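Local coordinates for gram-negative insecticidal protein (Chromobacterium piscinae, PDB 6FBM) that acts as an insecticidal toxin of the MACPF family, probably by forming pores in the membranes of target cells, at residues K74-K79 / S123-H128; L181-A186 / S232-T237. One frame throughout, in Å; residues are numbered along the deposited sequence.

Contact 1 of 2, residues K74-K79 / S123-H128; sequences KQDVSK and STREAH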
ATOM      1  N   LYS A  74      23.895 -26.772 -12.384  1.00 33.14           N
ATOM      2  CA  LYS A  74      24.994 -26.855 -13.358  1.00 33.34           C
ATOM      3  C   LYS A  74      26.281 -26.413 -12.708  1.00 28.54           C
ATOM      4  O   LYS A  74      26.279 -25.460 -11.943  1.00 29.23           O
ATOM      5  CB  LYS A  74      24.748 -25.940 -14.541  1.00 36.35           C
ATOM      6  CG  LYS A  74      23.934 -26.571 -15.662  1.00 38.14           C
ATOM      7  CD  LYS A  74      23.632 -25.610 -16.807  1.00 38.71           C
ATOM      8  CE  LYS A  74      22.298 -24.839 -16.764  1.00 41.05           C
ATOM      9  NZ  LYS A  74      21.380 -25.015 -17.928  1.00 42.53           N
ATOM     10  N   GLN A  75      27.376 -27.091 -13.034  1.00 25.83           N
ATOM     11  CA  GLN A  75      28.711 -26.672 -12.606  1.00 24.06           C
ATOM     12  C   GLN A  75      29.681 -26.641 -13.771  1.00 24.04           C
ATOM     13  O   GLN A  75      29.767 -27.583 -14.547  1.00 26.32           O
ATOM     14  CB  GLN A  75      29.246 -27.607 -11.544  1.00 22.79           C
ATOM     15  CG  GLN A  75      28.519 -27.489 -10.205  1.00 21.93           C
ATOM     16  CD  GLN A  75      29.207 -28.292  -9.139  1.00 20.25           C
ATOM     17  OE1 GLN A  75      29.348 -29.507  -9.274  1.00 19.98           O
ATOM     18  NE2 GLN A  75      29.661 -27.620  -8.082  1.00 19.20           N
ATOM     19  N   ASP A  76      30.410 -25.543 -13.886  1.00 24.50           N
ATOM     20  CA  ASP A  76      31.583 -25.479 -14.745  1.00 25.59           C
ATOM     21  C   ASP A  76      32.760 -25.275 -13.839  1.00 23.83           C
ATOM     22  O   ASP A  76      32.821 -24.292 -13.129  1.00 22.26           O
ATOM     23  CB  ASP A  76      31.474 -24.333 -15.740  1.00 28.24           C
ATOM     24  CG  ASP A  76      30.255 -24.471 -16.642  1.00 30.38           C
ATOM     25  OD1 ASP A  76      30.024 -25.578 -17.206  1.00 29.41           O
ATOM     26  OD2 ASP A  76      29.528 -23.466 -16.750  1.00 33.40           O
ATOM     27  N   VAL A  77      33.669 -26.243 -13.856  1.00 23.67           N
ATOM     28  CA  VAL A  77      34.818 -26.285 -12.964  1.00 21.73           C
ATOM     29  C   VAL A  77      36.077 -26.587 -13.764  1.00 20.14           C
ATOM     30  O   VAL A  77      36.096 -27.468 -14.626  1.00 20.93           O
ATOM     31  CB  VAL A  77      34.624 -27.355 -11.878  1.00 20.90           C
ATOM     32  CG1 VAL A  77      35.836 -27.448 -10.976  1.00 19.81           C
ATOM     33  CG2 VAL A  77      33.377 -27.047 -11.064  1.00 20.60           C
ATOM     34  N   SER A  78      37.127 -25.842 -13.483  1.00 20.06           N
ATOM     35  CA  SER A  78      38.402 -26.107 -14.120  1.00 21.27           C
ATOM     36  C   SER A  78      39.569 -25.447 -13.387  1.00 23.13           C
ATOM     37  O   SER A  78      39.445 -24.341 -12.834  1.00 19.95           O
ATOM     38  CB  SER A  78      38.383 -25.642 -15.584  1.00 20.94           C
ATOM     39  OG  SER A  78      39.557 -26.079 -16.231  1.00 20.23           O
ATOM     40  N   LYS A  79      40.708 -26.142 -13.447  1.00 27.03           N
ATOM     41  CA  LYS A  79      41.989 -25.606 -12.980  1.00 29.57           C
ATOM     42  C   LYS A  79      42.586 -24.589 -13.937  1.00 30.87           C
ATOM     43  O   LYS A  79      43.519 -23.870 -13.572  1.00 31.94           O
ATOM     44  CB  LYS A  79      42.979 -26.737 -12.758  1.00 32.62           C
ATOM     45  CG  LYS A  79      42.592 -27.639 -11.593  1.00 35.92           C
ATOM     46  CD  LYS A  79      43.626 -28.775 -11.464  1.00 37.50           C
ATOM     47  CE  LYS A  79      43.806 -29.247 -10.030  1.00 40.02           C
ATOM     48  NZ  LYS A  79      45.175 -29.802  -9.805  1.00 42.26           N
ATOM     49  N   SER A 123      31.913 -22.327 -11.249  1.00 13.79           N
ATOM     50  CA  SER A 123      30.609 -21.677 -11.246  1.00 14.51           C
ATOM     51  C   SER A 123      29.592 -22.737 -10.914  1.00 15.52           C
ATOM     52  O   SER A 123      29.411 -23.683 -11.684  1.00 18.84           O
ATOM     53  CB  SER A 123      30.319 -21.060 -12.605  1.00 14.76           C
ATOM     54  OG  SER A 123      28.943 -20.708 -12.745  1.00 15.33           O
ATOM     55  N   THR A 124      28.937 -22.600  -9.768  1.00 15.66           N
ATOM     56  CA  THR A 124      27.895 -23.513  -9.375  1.00 15.71           C
ATOM     57  C   THR A 124      26.589 -22.730  -9.477  1.00 16.25           C
ATOM     58  O   THR A 124      26.361 -21.819  -8.684  1.00 14.79           O
ATOM     59  CB  THR A 124      28.161 -24.025  -7.968  1.00 16.23           C
ATOM     60  OG1 THR A 124      29.340 -24.837  -7.987  1.00 16.38           O
ATOM     61  CG2 THR A 124      27.007 -24.856  -7.474  1.00 16.32           C
ATOM     62  N   ARG A 125      25.754 -23.106 -10.459  1.00 17.23           N
ATOM     63  CA  ARG A 125      24.543 -22.361 -10.804  1.00 18.64           C
ATOM     64  C   ARG A 125      23.306 -23.191 -10.546  1.00 17.26           C
ATOM     65  O   ARG A 125      23.204 -24.350 -10.957  1.00 16.56           O
ATOM     66  CB  ARG A 125      24.540 -21.915 -12.264  1.00 22.11           C
ATOM     67  CG  ARG A 125      25.821 -21.224 -12.707  1.00 26.42           C
ATOM     68  CD  ARG A 125      25.672 -20.460 -14.029  1.00 30.09           C
ATOM     69  NE  ARG A 125      25.468 -21.359 -15.162  1.00 34.19           N
ATOM     70  CZ  ARG A 125      26.440 -22.079 -15.729  1.00 37.50           C
ATOM     71  NH1 ARG A 125      27.726 -22.018 -15.300  1.00 39.45           N
ATOM     72  NH2 ARG A 125      26.122 -22.887 -16.737  1.00 37.47           N
ATOM     73  N   GLU A 126      22.369 -22.589  -9.826  1.00 16.78           N
ATOM     74  CA  GLU A 126      21.097 -23.210  -9.596  1.00 16.36           C
ATOM     75  C   GLU A 126      20.072 -22.324 -10.244  1.00 16.29           C
ATOM     76  O   GLU A 126      19.825 -21.205  -9.788  1.00 17.14           O
ATOM     77  CB  GLU A 126      20.825 -23.375  -8.119  1.00 16.61           C
ATOM     78  CG  GLU A 126      19.566 -24.163  -7.871  1.00 17.79           C
ATOM     79  CD  GLU A 126      19.310 -24.405  -6.427  1.00 18.17           C
ATOM     80  OE1 GLU A 126      19.169 -25.592  -6.104  1.00 21.14           O
ATOM     81  OE2 GLU A 126      19.238 -23.444  -5.636  1.00 17.22           O
ATOM     82  N   ALA A 127      19.477 -22.839 -11.304  1.00 16.30           N
ATOM     83  CA  ALA A 127      18.533 -22.084 -12.111  1.00 16.78           C
ATOM     84  C   ALA A 127      17.122 -22.523 -11.710  1.00 16.80           C
ATOM     85  O   ALA A 127      16.783 -23.714 -11.803  1.00 15.11           O
ATOM     86  CB  ALA A 127      18.785 -22.331 -13.588  1.00 16.82           C
ATOM     87  N   HIS A 128      16.319 -21.567 -11.229  1.00 17.86           N
ATOM     88  CA  HIS A 128      14.954 -21.841 -10.821  1.00 18.36           C
ATOM     89  C   HIS A 128      14.056 -21.429 -11.979  1.00 17.32           C
ATOM     90  O   HIS A 128      13.635 -20.289 -12.063  1.00 17.30           O
ATOM     91  CB  HIS A 128      14.643 -21.094  -9.543  1.00 19.99           C
ATOM     92  CG  HIS A 128      15.408 -21.602  -8.353  1.00 21.57           C
ATOM     93  ND1 HIS A 128      14.783 -22.193  -7.266  1.00 22.40           N
ATOM     94  CD2 HIS A 128      16.735 -21.664  -8.102  1.00 21.95           C
ATOM     95  CE1 HIS A 128      15.701 -22.571  -6.392  1.00 22.32           C
ATOM     96  NE2 HIS A 128      16.890 -22.258  -6.873  1.00 21.57           N
TER

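Contact 2 of 2, residues L181-A186 / S232-T237; sequences LDYSAA and STIRLT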
ATOM      1  N   LEU A 181      20.882 -18.487  -9.255  1.00 14.79           N
ATOM      2  CA  LEU A 181      21.993 -18.105  -8.393  1.00 14.35           C
ATOM      3  C   LEU A 181      23.270 -18.702  -8.935  1.00 14.21           C
ATOM      4  O   LEU A 181      23.288 -19.864  -9.322  1.00 13.77           O
ATOM      5  CB  LEU A 181      21.758 -18.587  -6.974  1.00 14.83           C
ATOM      6  CG  LEU A 181      20.578 -17.943  -6.248  1.00 15.16           C
ATOM      7  CD1 LEU A 181      20.531 -18.477  -4.833  1.00 15.41           C
ATOM      8  CD2 LEU A 181      20.652 -16.421  -6.241  1.00 14.55           C
ATOM      9  N   ASP A 182      24.322 -17.880  -8.960  1.00 14.19           N
ATOM     10  CA  ASP A 182      25.665 -18.259  -9.375  1.00 14.31           C
ATOM     11  C   ASP A 182      26.561 -18.187  -8.170  1.00 15.43           C
ATOM     12  O   ASP A 182      26.856 -17.102  -7.674  1.00 17.40           O
ATOM     13  CB  ASP A 182      26.197 -17.280 -10.388  1.00 13.68           C
ATOM     14  CG  ASP A 182      25.531 -17.426 -11.732  1.00 14.20           C
ATOM     15  OD1 ASP A 182      24.755 -18.357 -11.895  1.00 14.60           O
ATOM     16  OD2 ASP A 182      25.755 -16.591 -12.628  1.00 15.55           O
ATOM     17  N   TYR A 183      26.980 -19.347  -7.670  1.00 15.72           N
ATOM     18  CA  TYR A 183      27.900 -19.438  -6.557  1.00 15.11           C
ATOM     19  C   TYR A 183      29.226 -19.691  -7.200  1.00 15.70           C
ATOM     20  O   TYR A 183      29.523 -20.814  -7.615  1.00 16.02           O
ATOM     21  CB  TYR A 183      27.458 -20.593  -5.671  1.00 14.58           C
ATOM     22  CG  TYR A 183      28.231 -20.808  -4.385  1.00 13.68           C
ATOM     23  CD1 TYR A 183      28.097 -19.944  -3.316  1.00 13.34           C
ATOM     24  CD2 TYR A 183      29.003 -21.935  -4.219  1.00 13.58           C
ATOM     25  CE1 TYR A 183      28.781 -20.178  -2.145  1.00 13.77           C
ATOM     26  CE2 TYR A 183      29.667 -22.178  -3.035  1.00 13.68           C
ATOM     27  CZ  TYR A 183      29.550 -21.302  -2.001  1.00 13.60           C
ATOM     28  OH  TYR A 183      30.213 -21.555  -0.836  1.00 13.56           O
ATOM     29  N   SER A 184      30.017 -18.639  -7.332  1.00 16.66           N
ATOM     30  CA  SER A 184      31.286 -18.740  -8.068  1.00 17.60           C
ATOM     31  C   SER A 184      32.481 -18.691  -7.121  1.00 17.73           C
ATOM     32  O   SER A 184      32.530 -17.852  -6.206  1.00 17.94           O
ATOM     33  CB  SER A 184      31.380 -17.649  -9.139  1.00 17.46           C
ATOM     34  OG  SER A 184      31.522 -16.379  -8.554  1.00 17.80           O
ATOM     35  N   ALA A 185      33.449 -19.586  -7.347  1.00 17.78           N
ATOM     36  CA  ALA A 185      34.572 -19.716  -6.418  1.00 17.13           C
ATOM     37  C   ALA A 185      35.891 -19.772  -7.155  1.00 17.17           C
ATOM     38  O   ALA A 185      36.059 -20.549  -8.125  1.00 17.65           O
ATOM     39  CB  ALA A 185      34.410 -20.935  -5.514  1.00 16.85           C
ATOM     40  N   ALA A 186      36.816 -18.929  -6.697  1.00 15.80           N
ATOM     41  CA  ALA A 186      38.220 -19.047  -7.039  1.00 16.22           C
ATOM     42  C   ALA A 186      38.893 -19.764  -5.871  1.00 16.16           C
ATOM     43  O   ALA A 186      39.096 -19.163  -4.812  1.00 14.87           O
ATOM     44  CB  ALA A 186      38.828 -17.677  -7.235  1.00 16.57           C
ATOM     45  N   SER A 232      38.921 -20.094  -0.513  1.00 18.41           N
ATOM     46  CA  SER A 232      38.406 -19.559  -1.793  1.00 18.15           C
ATOM     47  C   SER A 232      37.887 -18.142  -1.648  1.00 17.78           C
ATOM     48  O   SER A 232      37.419 -17.736  -0.601  1.00 17.23           O
ATOM     49  CB  SER A 232      37.279 -20.431  -2.374  1.00 17.91           C
ATOM     50  OG  SER A 232      37.640 -21.794  -2.427  1.00 18.31           O
ATOM     51  N   THR A 233      37.978 -17.401  -2.742  1.00 19.12           N
ATOM     52  CA  THR A 233      37.169 -16.199  -2.943  1.00 19.29           C
ATOM     53  C   THR A 233      35.826 -16.633  -3.572  1.00 19.23           C
ATOM     54  O   THR A 233      35.778 -17.216  -4.672  1.00 17.87           O
ATOM     55  CB  THR A 233      37.882 -15.195  -3.858  1.00 19.44           C
ATOM     56  OG1 THR A 233      39.226 -14.997  -3.403  1.00 20.21           O
ATOM     57  CG2 THR A 233      37.143 -13.866  -3.858  1.00 19.57           C
ATOM     58  N   ILE A 234      34.745 -16.322  -2.855  1.00 20.33           N
ATOM     59  CA  ILE A 234      33.414 -16.802  -3.171  1.00 20.52           C
ATOM     60  C   ILE A 234      32.486 -15.604  -3.396  1.00 19.76           C
ATOM     61  O   ILE A 234      32.456 -14.669  -2.604  1.00 18.52           O
ATOM     62  CB  ILE A 234      32.895 -17.726  -2.042  1.00 21.06           C
ATOM     63  CG1 ILE A 234      33.767 -18.974  -1.986  1.00 21.28           C
ATOM     64  CG2 ILE A 234      31.448 -18.179  -2.313  1.00 21.88           C
ATOM     65  CD1 ILE A 234      33.380 -19.976  -0.905  1.00 21.75           C
ATOM     66  N   ARG A 235      31.730 -15.656  -4.488  1.00 20.21           N
ATOM     67  CA  ARG A 235      30.674 -14.682  -4.765  1.00 19.94           C
ATOM     68  C   ARG A 235      29.360 -15.386  -5.055  1.00 19.71           C
ATOM     69  O   ARG A 235      29.339 -16.543  -5.516  1.00 21.61           O
ATOM     70  CB  ARG A 235      31.074 -13.801  -5.944  1.00 19.54           C
ATOM     71  CG  ARG A 235      32.177 -12.822  -5.595  1.00 19.86           C
ATOM     72  CD  ARG A 235      32.742 -12.155  -6.813  1.00 20.13           C
ATOM     73  NE  ARG A 235      33.735 -11.128  -6.507  1.00 21.34           N
ATOM     74  CZ  ARG A 235      34.309 -10.324  -7.417  1.00 20.93           C
ATOM     75  NH1 ARG A 235      34.026 -10.450  -8.713  1.00 20.03           N
ATOM     76  NH2 ARG A 235      35.206  -9.412  -7.038  1.00 21.72           N
ATOM     77  N   LEU A 236      28.274 -14.687  -4.744  1.00 18.64           N
ATOM     78  CA  LEU A 236      26.927 -15.124  -5.067  1.00 18.08           C
ATOM     79  C   LEU A 236      26.252 -14.027  -5.906  1.00 17.80           C
ATOM     80  O   LEU A 236      26.065 -12.922  -5.420  1.00 18.30           O
ATOM     81  CB  LEU A 236      26.139 -15.373  -3.791  1.00 17.42           C
ATOM     82  CG  LEU A 236      24.763 -15.997  -3.989  1.00 17.04           C
ATOM     83  CD1 LEU A 236      24.851 -17.349  -4.664  1.00 16.85           C
ATOM     84  CD2 LEU A 236      24.107 -16.149  -2.628  1.00 17.34           C
ATOM     85  N   THR A 237      25.921 -14.334  -7.161  1.00 17.40           N
ATOM     86  CA  THR A 237      25.247 -13.400  -8.049  1.00 17.22           C
ATOM     87  C   THR A 237      23.878 -13.955  -8.449  1.00 16.70           C
ATOM     88  O   THR A 237      23.748 -15.128  -8.826  1.00 16.86           O
ATOM     89  CB  THR A 237      26.086 -13.144  -9.303  1.00 16.98           C
ATOM     90  OG1 THR A 237      27.367 -12.680  -8.903  1.00 16.38           O
ATOM     91  CG2 THR A 237      25.489 -12.046 -10.161  1.00 17.47           C
TER
HETATM   92  O   HOH W   1      23.562 -14.919 -11.707  1.00 10.84           O

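Contact 1 of 2, residues K74-K79 / S123-H128
Arg125 meets Asp76 in a salt bridge across the two strands, its NH1 donating to OD2 over 2.7 Å in a nearly straight bond (171°). The Arg125 chain bends at chi3 (-68°), turning NE off its line. OD2 lies close to the guanidinium plane, whereas NH1 comes in from above the carboxylate, whose plane is turned 34° from that of the guanidinium. The same NH1 donates to Ser123 OG at 3.1 Å, so two acceptors hold it. Lys74 supplies aliphatic cover: its CB lies over one guanidinium face and its CD is 3.7 Å from Arg125 NH2, while its NZ forms a salt bridge with Asp274, which probably offsets some repulsion from Arg125 NH2, 5.3 Å from Lys74 NZ. Tyr29 adds a cation-pi contact to Arg125.

The opposite face of the sheet carries a neutral polar pair. Gln75 NE2 donates to Thr124 OG1 at 2.8 Å, in the plane of its amide, and also to Ser199 O; an amide suits this place because NE2 has two hydrogens to give. Both side chains pack on helix 198-209, while Asp76 and Ser123 touch helix 81-88.

Between these side-chain layers, Lys74-Arg125 and Asp76-Ser123 are hydrogen-bonded pairs on either side of the non-hydrogen-bonded pair Gln75-Thr124, and Arg125 N reaches Lys74 O at 2.8 Å. This is antiparallel pairing of strands 64-78 and 120-134 in the central sheet of a MACPF domain.

Contact 2 of 2, residues L181-A186 / S232-T237
Within the central antiparallel sheet of the MACPF domain, Asp182, Ser184 and Ala186 form hydrogen-bonded pairs with Thr237, Arg235 and Thr233, alternating with the non-hydrogen-bonded pairs Tyr183-Leu236 and Ala185-Ile234. Six backbone bonds join the strands, among them Ser184 N to Arg235 O at 2.9 Å, and several CA-H...O contacts fill the intervals.

The face bearing Tyr183 and Ile234 is apolar. CG of Tyr183 stands anti to the backbone N (chi1 -176°); the ring and the isoleucine side chain cross at a slant, and Tyr183 CE1 closes to 3.3 Å from Ile234 CG2, a tight contact. Ile234 CD1 lies 3.5 Å from Tyr183 OH, which hydrogen-bonds Ser205 OG: a tyrosine can bury its ring here and still satisfy its hydroxyl. Leu236 CD1 comes to the edge of the ring and also lies 4.1 Å from Leu181 CB. The small Ala185 puts its CB 4.1 Å from Ile234 CG1, and Phe228 of helix 220-230 packs on Tyr183, Ala185 and Ile234.

The other face is more polar. Ser184 OG, 3.7 Å from Arg235 CB, bonds to Asp108 O, while the extended Arg235 carries NH1 away to Val107 O and Thr233 OG1 meets Asp113. At the Asp182-Thr237 end, Asp182 OD2 forms a salt bridge with Arg180. A water adds weak bonds, donating to Asp182 OD2 and to Thr237 O, both at 2.9 Å.

Contacts 1 and 2 are the outer two of three pairings in one run of four strands, their centres 10 Å apart, with strands 120-134 and 179-187 paired between them. Across that middle pairing Thr124 O approaches Tyr183 N at 2.7 Å and Glu126 N approaches Leu181 O at 2.9 Å, both probable backbone hydrogen bonds. Side chains meet there too: Arg125 CD packs 3.1 Å from Asp182 OD1. The resulting order is 64-78, 120-134, 179-187, 232-239, the four-stranded MACPF core. Connections of which about half is helix link the strands within each contact; in pore-forming relatives the corresponding helical clusters unfold into membrane-spanning hairpins, and the same is probable here.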